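PDB 6NSI: manganese-binding protein from Chlamydia trachomatis, which binds iron, manganese and nickel ions, with a preference for Fe(2+), and delivers them to the membrane permease of the YtgABCD ABC transporter for import. Local coordinates for residues R9-C14 with N261-F267; V15-T19 with Q138-E142; S153-I157 with V274-T278. All blocks are in the same frame, centred on the assembly; numbering follows the deposited sequence.

Contact 1. Residues R9-C14 with N261-F267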
ATOM      1  N   ARG A   9      -5.238   8.498   1.701  1.00 26.73           N
ATOM      2  CA  ARG A   9      -5.470   8.844   0.298  1.00 28.19           C
ATOM      3  C   ARG A   9      -5.610   7.619  -0.597  1.00 34.11           C
ATOM      4  O   ARG A   9      -6.266   7.689  -1.646  1.00 30.98           O
ATOM      5  CB  ARG A   9      -4.349   9.732  -0.229  1.00 28.60           C
ATOM      6  CG  ARG A   9      -4.426  11.159   0.271  1.00 30.25           C
ATOM      7  CD  ARG A   9      -5.613  11.894  -0.339  1.00 32.67           C
ATOM      8  NE  ARG A   9      -5.541  11.934  -1.795  1.00 39.43           N
ATOM      9  CZ  ARG A   9      -4.692  12.699  -2.475  1.00 40.60           C
ATOM     10  NH1 ARG A   9      -3.850  13.489  -1.827  1.00 44.33           N
ATOM     11  NH2 ARG A   9      -4.679  12.675  -3.800  1.00 35.91           N
ATOM     12  N   MET A  10      -4.990   6.504  -0.215  1.00 30.73           N
ATOM     13  CA  MET A  10      -5.147   5.281  -0.990  1.00 31.35           C
ATOM     14  C   MET A  10      -6.607   4.846  -1.007  1.00 35.56           C
ATOM     15  O   MET A  10      -7.114   4.366  -2.029  1.00 29.76           O
ATOM     16  CB  MET A  10      -4.239   4.201  -0.411  1.00 27.73           C
ATOM     17  CG  MET A  10      -2.757   4.589  -0.485  1.00 24.13           C
ATOM     18  SD  MET A  10      -2.178   5.552   0.947  1.00 25.58           S
ATOM     19  CE  MET A  10      -2.050   4.237   2.160  1.00 26.51           C
ATOM     20  N   ILE A  11      -7.308   5.053   0.111  1.00 30.72           N
ATOM     21  CA  ILE A  11      -8.749   4.846   0.147  1.00 33.55           C
ATOM     22  C   ILE A  11      -9.482   6.017  -0.492  1.00 31.71           C
ATOM     23  O   ILE A  11     -10.355   5.822  -1.342  1.00 36.84           O
ATOM     24  CB  ILE A  11      -9.211   4.616   1.596  1.00 35.62           C
ATOM     25  CG1 ILE A  11      -8.623   3.312   2.122  1.00 31.90           C
ATOM     26  CG2 ILE A  11     -10.728   4.580   1.678  1.00 29.85           C
ATOM     27  CD1 ILE A  11      -8.653   3.226   3.615  1.00 29.30           C
ATOM     28  N   CYS A  12      -9.128   7.248  -0.111  1.00 34.57           N
ATOM     29  CA  CYS A  12      -9.947   8.406  -0.485  1.00 34.70           C
ATOM     30  C   CYS A  12     -10.056   8.579  -1.994  1.00 41.28           C
ATOM     31  O   CYS A  12     -11.123   8.937  -2.510  1.00 34.90           O
ATOM     32  CB  CYS A  12      -9.392   9.687   0.133  1.00 33.80           C
ATOM     33  SG  CYS A  12     -10.611  11.058   0.053  1.00 39.86           S
ATOM     34  N   ASP A  13      -8.967   8.350  -2.720  1.00 34.34           N
ATOM     35  CA  ASP A  13      -9.010   8.600  -4.157  1.00 36.76           C
ATOM     36  C   ASP A  13      -9.877   7.597  -4.890  1.00 35.03           C
ATOM     37  O   ASP A  13     -10.364   7.897  -5.987  1.00 39.72           O
ATOM     38  CB  ASP A  13      -7.602   8.598  -4.731  1.00 30.48           C
ATOM     39  CG  ASP A  13      -6.765   9.748  -4.197  1.00 40.45           C
ATOM     40  OD1 ASP A  13      -7.315  10.609  -3.471  1.00 35.41           O
ATOM     41  OD2 ASP A  13      -5.559   9.790  -4.493  1.00 37.06           O
ATOM     42  N   CYS A  14     -10.087   6.416  -4.310  1.00 38.10           N
ATOM     43  CA  CYS A  14     -11.003   5.453  -4.909  1.00 31.72           C
ATOM     44  C   CYS A  14     -12.450   5.772  -4.540  1.00 45.46           C
ATOM     45  O   CYS A  14     -13.333   5.714  -5.403  1.00 36.48           O
ATOM     46  CB  CYS A  14     -10.633   4.034  -4.480  1.00 31.09           C
ATOM     47  SG  CYS A  14      -8.894   3.530  -4.905  1.00 32.39           S
ATOM     48  N   ASN A 261       1.889   6.339   1.504  1.00 25.61           N
ATOM     49  CA  ASN A 261       1.191   7.558   1.140  1.00 30.28           C
ATOM     50  C   ASN A 261       1.122   7.644  -0.379  1.00 29.95           C
ATOM     51  O   ASN A 261       1.530   6.728  -1.094  1.00 24.54           O
ATOM     52  CB  ASN A 261       1.860   8.795   1.760  1.00 29.49           C
ATOM     53  CG  ASN A 261       3.261   9.071   1.192  1.00 37.58           C
ATOM     54  OD1 ASN A 261       3.921   8.182   0.653  1.00 34.04           O
ATOM     55  ND2 ASN A 261       3.726  10.307   1.345  1.00 33.20           N
ATOM     56  N   VAL A 262       0.596   8.771  -0.837  1.00 26.80           N
ATOM     57  CA  VAL A 262       0.312   9.068  -2.266  1.00 32.45           C
ATOM     58  C   VAL A 262       1.087  10.320  -2.693  1.00 36.15           C
ATOM     59  O   VAL A 262       1.281  11.179  -1.856  1.00 34.71           O
ATOM     60  CB  VAL A 262      -1.209   9.273  -2.372  1.00 35.95           C
ATOM     61  CG1 VAL A 262      -1.646  10.344  -3.349  1.00 35.61           C
ATOM     62  CG2 VAL A 262      -1.976   7.980  -2.534  1.00 23.40           C
ATOM     63  N   CYS A 263       1.534  10.386  -3.947  1.00 38.26           N
ATOM     64  CA  CYS A 263       2.204  11.608  -4.442  1.00 38.47           C
ATOM     65  C   CYS A 263       1.133  12.585  -4.936  1.00 42.61           C
ATOM     66  O   CYS A 263       0.749  13.427  -4.167  1.00 42.78           O
ATOM     67  CB  CYS A 263       3.153  11.284  -5.580  1.00 40.53           C
ATOM     68  SG  CYS A 263       4.232  12.671  -6.001  1.00 47.39           S
ATOM     69  N   ASP A 264       0.577  12.379  -6.122  1.00 43.36           N
ATOM     70  CA  ASP A 264      -0.517  13.267  -6.591  1.00 45.82           C
ATOM     71  C   ASP A 264      -1.868  12.590  -6.348  1.00 44.20           C
ATOM     72  O   ASP A 264      -2.734  13.196  -5.755  1.00 41.76           O
ATOM     73  CB  ASP A 264      -0.381  13.583  -8.073  1.00 45.11           C
ATOM     74  CG  ASP A 264      -1.600  14.311  -8.598  1.00 63.16           C
ATOM     75  OD1 ASP A 264      -2.056  15.243  -7.913  1.00 69.67           O
ATOM     76  OD2 ASP A 264      -2.097  13.926  -9.663  1.00 65.08           O
ATOM     77  N   ASN A 265      -1.994  11.351  -6.802  1.00 39.70           N
ATOM     78  CA  ASN A 265      -3.209  10.521  -6.618  1.00 37.38           C
ATOM     79  C   ASN A 265      -2.759   9.066  -6.491  1.00 34.26           C
ATOM     80  O   ASN A 265      -1.693   8.737  -6.991  1.00 31.70           O
ATOM     81  CB  ASN A 265      -4.239  10.701  -7.727  1.00 36.05           C
ATOM     82  CG  ASN A 265      -3.760  10.177  -9.055  1.00 42.02           C
ATOM     83  OD1 ASN A 265      -3.909   9.008  -9.343  1.00 35.78           O
ATOM     84  ND2 ASN A 265      -3.187  11.043  -9.864  1.00 38.64           N
ATOM     85  N   TYR A 266      -3.584   8.240  -5.874  1.00 29.70           N
ATOM     86  CA  TYR A 266      -3.199   6.851  -5.636  1.00 31.52           C
ATOM     87  C   TYR A 266      -2.830   6.144  -6.937  1.00 35.96           C
ATOM     88  O   TYR A 266      -1.889   5.340  -6.969  1.00 24.51           O
ATOM     89  CB  TYR A 266      -4.323   6.099  -4.920  1.00 28.88           C
ATOM     90  CG  TYR A 266      -4.237   4.585  -5.061  1.00 26.77           C
ATOM     91  CD1 TYR A 266      -3.373   3.843  -4.265  1.00 23.76           C
ATOM     92  CD2 TYR A 266      -5.016   3.902  -6.002  1.00 24.66           C
ATOM     93  CE1 TYR A 266      -3.281   2.467  -4.389  1.00 28.59           C
ATOM     94  CE2 TYR A 266      -4.929   2.514  -6.139  1.00 31.68           C
ATOM     95  CZ  TYR A 266      -4.060   1.802  -5.327  1.00 29.31           C
ATOM     96  OH  TYR A 266      -3.956   0.423  -5.454  1.00 27.96           O
ATOM     97  N   PHE A 267      -3.551   6.438  -8.023  1.00 28.85           N
ATOM     98  CA  PHE A 267      -3.377   5.665  -9.249  1.00 29.57           C
ATOM     99  C   PHE A 267      -2.058   6.004  -9.930  1.00 35.17           C
ATOM    100  O   PHE A 267      -1.297   5.107 -10.300  1.00 30.53           O
ATOM    101  CB  PHE A 267      -4.565   5.890 -10.191  1.00 30.51           C
ATOM    102  CG  PHE A 267      -5.872   5.472  -9.591  1.00 32.70           C
ATOM    103  CD1 PHE A 267      -6.253   4.135  -9.596  1.00 32.76           C
ATOM    104  CD2 PHE A 267      -6.702   6.407  -8.976  1.00 30.96           C
ATOM    105  CE1 PHE A 267      -7.441   3.729  -9.017  1.00 32.67           C
ATOM    106  CE2 PHE A 267      -7.892   6.008  -8.394  1.00 31.22           C
ATOM    107  CZ  PHE A 267      -8.263   4.664  -8.417  1.00 33.57           C
TER
HETATM  108  O   HOH W   1      -2.017  15.138  -3.669  1.00 45.67           O
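Asp13 does two jobs with one carboxylate: it holds Arg9 one turn earlier in its own helix and also takes up the first backbone amide of another helix. Arg9 NE reaches Asp13 OD1 at 2.8 Å in a salt bridge, while Tyr266 N donates to Asp13 OD2 at 2.9 Å, just after the N-cap residue Asn265. The guanidinium, fixed this way, crosses to the loop, where Arg9 NH2 donates to Asp264 O (2.8 Å) and a water bridges Arg9 NH1 (3.1 Å) to Asp264 O (2.9 Å). Arg9 NH1 also forms a salt bridge with Asp30.

In this solute-binding protein of family 9, the 261-267 segment follows directly on Asp260, an Fe(III) ligand, and leads from the metal site into the C-terminal helix 266-280. It packs on helix 9-19 of the N-terminal lobe. Beside these polar links, Met10 CG packs on Val262 CG2 (4.0 Å) and on Tyr266 CD1 (3.9 Å). Cys14 makes oblique sulfur-aromatic contacts with two rings, its SG lying 4.8 Å from the Tyr266 centroid and 4.7 Å from that of Phe267. Tyr266 OH is hydrogen-bonded to the carbonyl of Trp104, and Phe267 also packs on Ile139, Met143 and Leu146 of helix 129-154.

Contact 2. Residues V15-T19 with Q138-E142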
ATOM      1  N   VAL A  15     -12.706   6.120  -3.271  1.00 40.12           N
ATOM      2  CA  VAL A  15     -14.058   6.519  -2.863  1.00 35.39           C
ATOM      3  C   VAL A  15     -14.541   7.688  -3.713  1.00 43.35           C
ATOM      4  O   VAL A  15     -15.667   7.686  -4.224  1.00 45.13           O
ATOM      5  CB  VAL A  15     -14.093   6.868  -1.361  1.00 38.37           C
ATOM      6  CG1 VAL A  15     -15.463   7.423  -0.983  1.00 37.46           C
ATOM      7  CG2 VAL A  15     -13.794   5.647  -0.509  1.00 35.06           C
ATOM      8  N   SER A  16     -13.685   8.702  -3.887  1.00 38.23           N
ATOM      9  CA  SER A  16     -14.082   9.904  -4.614  1.00 39.69           C
ATOM     10  C   SER A  16     -14.423   9.601  -6.065  1.00 47.50           C
ATOM     11  O   SER A  16     -15.253  10.299  -6.664  1.00 43.09           O
ATOM     12  CB  SER A  16     -12.971  10.953  -4.541  1.00 41.85           C
ATOM     13  OG  SER A  16     -12.673  11.272  -3.190  1.00 43.17           O
ATOM     14  N   ARG A  17     -13.792   8.572  -6.645  1.00 45.92           N
ATOM     15  CA  ARG A  17     -14.096   8.186  -8.020  1.00 47.26           C
ATOM     16  C   ARG A  17     -15.459   7.514  -8.119  1.00 47.51           C
ATOM     17  O   ARG A  17     -16.158   7.682  -9.122  1.00 49.66           O
ATOM     18  CB  ARG A  17     -13.005   7.256  -8.572  1.00 42.57           C
ATOM     19  CG  ARG A  17     -11.791   7.961  -9.200  1.00 42.05           C
ATOM     20  CD  ARG A  17     -12.089   8.441 -10.625  1.00 47.06           C
ATOM     21  NE  ARG A  17     -11.662   7.509 -11.677  1.00 55.30           N
ATOM     22  CZ  ARG A  17     -12.493   6.800 -12.445  1.00 57.69           C
ATOM     23  NH1 ARG A  17     -13.811   6.888 -12.276  1.00 55.29           N
ATOM     24  NH2 ARG A  17     -12.009   5.989 -13.382  1.00 53.14           N
ATOM     25  N   ILE A  18     -15.847   6.746  -7.100  1.00 44.34           N
ATOM     26  CA  ILE A  18     -17.174   6.138  -7.110  1.00 45.65           C
ATOM     27  C   ILE A  18     -18.253   7.198  -6.946  1.00 50.76           C
ATOM     28  O   ILE A  18     -19.281   7.154  -7.624  1.00 49.41           O
ATOM     29  CB  ILE A  18     -17.288   5.064  -6.017  1.00 44.63           C
ATOM     30  CG1 ILE A  18     -16.363   3.891  -6.321  1.00 41.42           C
ATOM     31  CG2 ILE A  18     -18.741   4.591  -5.884  1.00 46.98           C
ATOM     32  CD1 ILE A  18     -16.186   2.964  -5.142  1.00 38.59           C
ATOM     33  N   THR A  19     -18.044   8.165  -6.045  1.00 48.35           N
ATOM     34  CA  THR A  19     -19.106   9.119  -5.726  1.00 49.91           C
ATOM     35  C   THR A  19     -19.143  10.323  -6.654  1.00 53.97           C
ATOM     36  O   THR A  19     -20.222  10.890  -6.863  1.00 57.69           O
ATOM     37  CB  THR A  19     -18.988   9.627  -4.281  1.00 43.09           C
ATOM     38  OG1 THR A  19     -17.739  10.308  -4.085  1.00 47.36           O
ATOM     39  CG2 THR A  19     -19.126   8.489  -3.280  1.00 36.74           C
ATOM     40  N   GLN A 138     -16.487   1.842 -13.947  1.00 39.98           N
ATOM     41  CA  GLN A 138     -15.410   2.459 -14.708  1.00 41.38           C
ATOM     42  C   GLN A 138     -14.069   2.304 -13.996  1.00 51.46           C
ATOM     43  O   GLN A 138     -13.096   1.828 -14.593  1.00 43.26           O
ATOM     44  CB  GLN A 138     -15.724   3.930 -14.971  1.00 43.37           C
ATOM     45  CG  GLN A 138     -14.846   4.552 -16.045  1.00 51.67           C
ATOM     46  CD  GLN A 138     -14.682   3.658 -17.277  1.00 64.49           C
ATOM     47  OE1 GLN A 138     -15.640   3.030 -17.743  1.00 66.44           O
ATOM     48  NE2 GLN A 138     -13.464   3.610 -17.815  1.00 65.76           N
ATOM     49  N   ILE A 139     -13.991   2.681 -12.716  1.00 48.07           N
ATOM     50  CA  ILE A 139     -12.688   2.635 -12.052  1.00 38.32           C
ATOM     51  C   ILE A 139     -12.222   1.192 -11.890  1.00 39.24           C
ATOM     52  O   ILE A 139     -11.031   0.889 -12.049  1.00 43.18           O
ATOM     53  CB  ILE A 139     -12.719   3.392 -10.706  1.00 41.52           C
ATOM     54  CG1 ILE A 139     -11.305   3.449 -10.106  1.00 39.02           C
ATOM     55  CG2 ILE A 139     -13.714   2.781  -9.732  1.00 34.95           C
ATOM     56  CD1 ILE A 139     -10.253   3.909 -11.119  1.00 32.50           C
ATOM     57  N   LEU A 140     -13.152   0.274 -11.612  1.00 36.87           N
ATOM     58  CA  LEU A 140     -12.786  -1.130 -11.444  1.00 35.49           C
ATOM     59  C   LEU A 140     -12.182  -1.717 -12.717  1.00 42.64           C
ATOM     60  O   LEU A 140     -11.226  -2.500 -12.650  1.00 40.87           O
ATOM     61  CB  LEU A 140     -13.998  -1.945 -11.011  1.00 36.14           C
ATOM     62  CG  LEU A 140     -14.391  -1.825  -9.539  1.00 42.83           C
ATOM     63  CD1 LEU A 140     -15.792  -2.437  -9.312  1.00 45.10           C
ATOM     64  CD2 LEU A 140     -13.336  -2.488  -8.675  1.00 45.46           C
ATOM     65  N   SER A 141     -12.729  -1.370 -13.885  1.00 44.70           N
ATOM     66  CA  SER A 141     -12.147  -1.889 -15.122  1.00 47.68           C
ATOM     67  C   SER A 141     -10.843  -1.178 -15.464  1.00 40.08           C
ATOM     68  O   SER A 141      -9.958  -1.765 -16.107  1.00 39.02           O
ATOM     69  CB  SER A 141     -13.140  -1.755 -16.273  1.00 45.40           C
ATOM     70  OG  SER A 141     -13.341  -0.390 -16.567  1.00 48.33           O
ATOM     71  N   GLU A 142     -10.707   0.083 -15.055  1.00 38.50           N
ATOM     72  CA  GLU A 142      -9.431   0.763 -15.220  1.00 41.31           C
ATOM     73  C   GLU A 142      -8.357   0.128 -14.338  1.00 39.69           C
ATOM     74  O   GLU A 142      -7.203  -0.019 -14.762  1.00 36.61           O
ATOM     75  CB  GLU A 142      -9.598   2.250 -14.914  1.00 45.39           C
ATOM     76  CG  GLU A 142     -10.245   3.047 -16.042  1.00 46.56           C
ATOM     77  CD  GLU A 142     -10.551   4.485 -15.649  1.00 50.87           C
ATOM     78  OE1 GLU A 142     -11.639   4.991 -15.995  1.00 54.00           O
ATOM     79  OE2 GLU A 142      -9.707   5.117 -14.982  1.00 61.98           O
TER
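The two helical segments cross obliquely, about midway between perpendicular and antiparallel, at 134°, and their axes stay 10.4 Å apart at the nearest point. Even the closest pair of CA atoms, those of Arg17 and Ile139, is separated by 7.0 Å, so long side chains have to span the gap. Arg17 covers most of it. Its guanidinium lays one face over Ile139, with Arg17 NH2 at 3.5 Å from Ile139 CD1, and then meets Glu142 edge-on in a salt bridge, Arg17 NH2 to Glu142 OE1 at 2.8 Å. Here the last turn of helix 9-19, in the N-terminal lobe, lies against helix 129-154, the long backbone helix that connects the two lobes in this family of metal-binding proteins. Gln138 NE2 donates to the same Glu142 OE1 at 2.9 Å, so that one oxygen serves both helices. Toward the interior, Ile18 CG1 just touches Ile139 CG2 at 4.5 Å; Ile18 also packs on Ala118 and Leu121 of helix 107-124 and on Phe132 near the start of helix 129-154.

Contact 3. Residues S153-I157 with V274-T278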
ATOM      1  N   SER A 153       4.647  -5.340 -17.203  1.00 29.76           N
ATOM      2  CA  SER A 153       5.874  -4.554 -17.079  1.00 32.15           C
ATOM      3  C   SER A 153       6.844  -5.203 -16.102  1.00 27.35           C
ATOM      4  O   SER A 153       8.035  -5.368 -16.398  1.00 26.42           O
ATOM      5  CB  SER A 153       5.553  -3.128 -16.628  1.00 34.66           C
ATOM      6  OG  SER A 153       4.718  -2.462 -17.561  1.00 34.50           O
ATOM      7  N   LEU A 154       6.347  -5.584 -14.930  1.00 24.38           N
ATOM      8  CA  LEU A 154       7.226  -6.162 -13.927  1.00 24.23           C
ATOM      9  C   LEU A 154       7.749  -7.520 -14.359  1.00 28.44           C
ATOM     10  O   LEU A 154       8.814  -7.937 -13.898  1.00 28.76           O
ATOM     11  CB  LEU A 154       6.491  -6.225 -12.589  1.00 24.86           C
ATOM     12  CG  LEU A 154       6.221  -4.813 -12.013  1.00 20.70           C
ATOM     13  CD1 LEU A 154       5.147  -4.795 -10.912  1.00 21.72           C
ATOM     14  CD2 LEU A 154       7.501  -4.198 -11.498  1.00 17.71           C
ATOM     15  N   SER A 155       7.055  -8.188 -15.284  1.00 29.52           N
ATOM     16  CA  SER A 155       7.529  -9.465 -15.805  1.00 28.11           C
ATOM     17  C   SER A 155       8.762  -9.330 -16.681  1.00 28.53           C
ATOM     18  O   SER A 155       9.413 -10.342 -16.958  1.00 26.89           O
ATOM     19  CB  SER A 155       6.421 -10.146 -16.599  1.00 28.88           C
ATOM     20  OG  SER A 155       5.584 -10.837 -15.700  1.00 41.06           O
ATOM     21  N   THR A 156       9.097  -8.117 -17.123  1.00 28.25           N
ATOM     22  CA  THR A 156      10.284  -7.911 -17.948  1.00 35.59           C
ATOM     23  C   THR A 156      11.561  -7.784 -17.114  1.00 31.70           C
ATOM     24  O   THR A 156      12.666  -7.823 -17.672  1.00 28.80           O
ATOM     25  CB  THR A 156      10.102  -6.659 -18.833  1.00 35.59           C
ATOM     26  OG1 THR A 156      10.137  -5.481 -18.021  1.00 31.54           O
ATOM     27  CG2 THR A 156       8.757  -6.697 -19.599  1.00 31.12           C
ATOM     28  N   ILE A 157      11.438  -7.610 -15.804  1.00 30.35           N
ATOM     29  CA  ILE A 157      12.595  -7.629 -14.914  1.00 27.10           C
ATOM     30  C   ILE A 157      13.267  -8.990 -15.027  1.00 27.85           C
ATOM     31  O   ILE A 157      12.617 -10.006 -14.746  1.00 28.80           O
ATOM     32  CB  ILE A 157      12.178  -7.361 -13.459  1.00 23.79           C
ATOM     33  CG1 ILE A 157      11.568  -5.971 -13.336  1.00 23.71           C
ATOM     34  CG2 ILE A 157      13.386  -7.590 -12.493  1.00 24.40           C
ATOM     35  CD1 ILE A 157      10.970  -5.709 -11.955  1.00 23.32           C
ATOM     36  N   VAL A 274       5.590   1.256 -10.114  1.00 24.28           N
ATOM     37  CA  VAL A 274       5.863   0.166 -11.047  1.00 27.11           C
ATOM     38  C   VAL A 274       6.936   0.577 -12.047  1.00 25.10           C
ATOM     39  O   VAL A 274       7.848  -0.201 -12.346  1.00 26.97           O
ATOM     40  CB  VAL A 274       4.558  -0.276 -11.744  1.00 27.09           C
ATOM     41  CG1 VAL A 274       4.865  -1.209 -12.924  1.00 24.45           C
ATOM     42  CG2 VAL A 274       3.636  -0.968 -10.734  1.00 25.74           C
ATOM     43  N   ARG A 275       6.843   1.800 -12.580  1.00 23.18           N
ATOM     44  CA  ARG A 275       7.862   2.300 -13.500  1.00 25.93           C
ATOM     45  C   ARG A 275       9.234   2.312 -12.837  1.00 21.99           C
ATOM     46  O   ARG A 275      10.213   1.820 -13.404  1.00 29.43           O
ATOM     47  CB  ARG A 275       7.499   3.711 -13.972  1.00 26.89           C
ATOM     48  CG  ARG A 275       6.422   3.758 -15.045  1.00 43.66           C
ATOM     49  CD  ARG A 275       6.038   5.205 -15.433  1.00 41.82           C
ATOM     50  NE  ARG A 275       4.598   5.317 -15.667  1.00 47.91           N
ATOM     51  CZ  ARG A 275       4.016   5.110 -16.849  1.00 55.29           C
ATOM     52  NH1 ARG A 275       4.760   4.795 -17.910  1.00 57.19           N
ATOM     53  NH2 ARG A 275       2.691   5.219 -16.978  1.00 48.44           N
ATOM     54  N   THR A 276       9.312   2.885 -11.630  1.00 21.38           N
ATOM     55  CA  THR A 276      10.568   2.954 -10.894  1.00 24.79           C
ATOM     56  C   THR A 276      11.158   1.562 -10.658  1.00 24.53           C
ATOM     57  O   THR A 276      12.323   1.308 -10.976  1.00 22.66           O
ATOM     58  CB  THR A 276      10.337   3.701  -9.577  1.00 27.81           C
ATOM     59  OG1 THR A 276       9.853   5.017  -9.884  1.00 30.00           O
ATOM     60  CG2 THR A 276      11.651   3.820  -8.743  1.00 25.29           C
ATOM     61  N   ILE A 277      10.357   0.635 -10.136  1.00 28.37           N
ATOM     62  CA  ILE A 277      10.899  -0.690  -9.838  1.00 20.86           C
ATOM     63  C   ILE A 277      11.298  -1.412 -11.124  1.00 23.39           C
ATOM     64  O   ILE A 277      12.375  -2.020 -11.201  1.00 23.40           O
ATOM     65  CB  ILE A 277       9.880  -1.485  -9.000  1.00 19.11           C
ATOM     66  CG1 ILE A 277       9.764  -0.826  -7.615  1.00 19.64           C
ATOM     67  CG2 ILE A 277      10.258  -3.002  -8.910  1.00 17.50           C
ATOM     68  CD1 ILE A 277       8.780  -1.486  -6.711  1.00 20.30           C
ATOM     69  N   THR A 278      10.460  -1.340 -12.163  1.00 23.11           N
ATOM     70  CA  THR A 278      10.775  -2.025 -13.420  1.00 23.58           C
ATOM     71  C   THR A 278      12.073  -1.497 -14.026  1.00 28.63           C
ATOM     72  O   THR A 278      12.961  -2.276 -14.400  1.00 27.60           O
ATOM     73  CB  THR A 278       9.616  -1.877 -14.418  1.00 27.32           C
ATOM     74  OG1 THR A 278       8.411  -2.387 -13.838  1.00 21.07           O
ATOM     75  CG2 THR A 278       9.889  -2.662 -15.712  1.00 24.79           C
TER
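Thr278 and Leu154 give up the most surface here, 71 and 60 Å², and their CA atoms are also the nearest pair, 5.5 Å apart. The approach is close because Thr278 is short and turns its polar end back on its own helix: Thr278 OG1 donates to Val274 O at 2.7 Å. With the hydroxyl engaged that way, Leu154 can press a methyl on it, Leu154 CD2 lying 3.1 Å from Thr278 OG1, a tight van der Waals contact. Thr278 CG2, for its part, sits 3.4 Å from Ser153 O and 3.7 Å from Thr156 OG1. Leu154 reaches further along the facing helix, with its CG 4.0 Å from Val274 CG1 and its CD2 4.0 Å from Ile277 CG2. Phe174 of helix 172-178 packs against Leu154, Val274 and Ile277 alike.

Ile157 comes next, level with Val274 at 42 Å², at the last position of a type I turn that begins at Leu154. The turn brings Ile157 back over the helix, so that Ile157 CD1 lies 4.1 Å from Ile277 CG2 and 4.0 Å from Thr278 CA. Thr156 OG1 donates back to Ser153 O (2.7 Å), the residue just before the turn, and also accepts from the backbone of Thr284. The far end of the long helix 129-154 is thus packed against the C-terminal helix 266-280 in the C-terminal lobe, as in the two-lobed, helix-linked fold of family 9 solute-binding proteins.

Three helices share these contacts in pairs: contacts 1 and 2 both use helix 9-19, contacts 1 and 3 helix 266-280, and contacts 2 and 3 helix 129-154. Contact 1 is nearest the chain's centre and the iron; it is partly buried and mixes charged, backbone and sulfur-aromatic interactions. Contact 2, also partly buried, is small: one salt bridge and an arginine lying over an isoleucine span well-separated helices. Contact 3 is buried and chiefly apolar, with Thr278 OG1 bonded within its own helix and other hydroxyls reaching residues outside both segments, such as Thr284. Contacts 1 and 2 touch directly, Phe267 CZ packing at 3.4 Å from Ile139 CD1, whereas contact 3 is centred about 25 Å from the centre of contact 2.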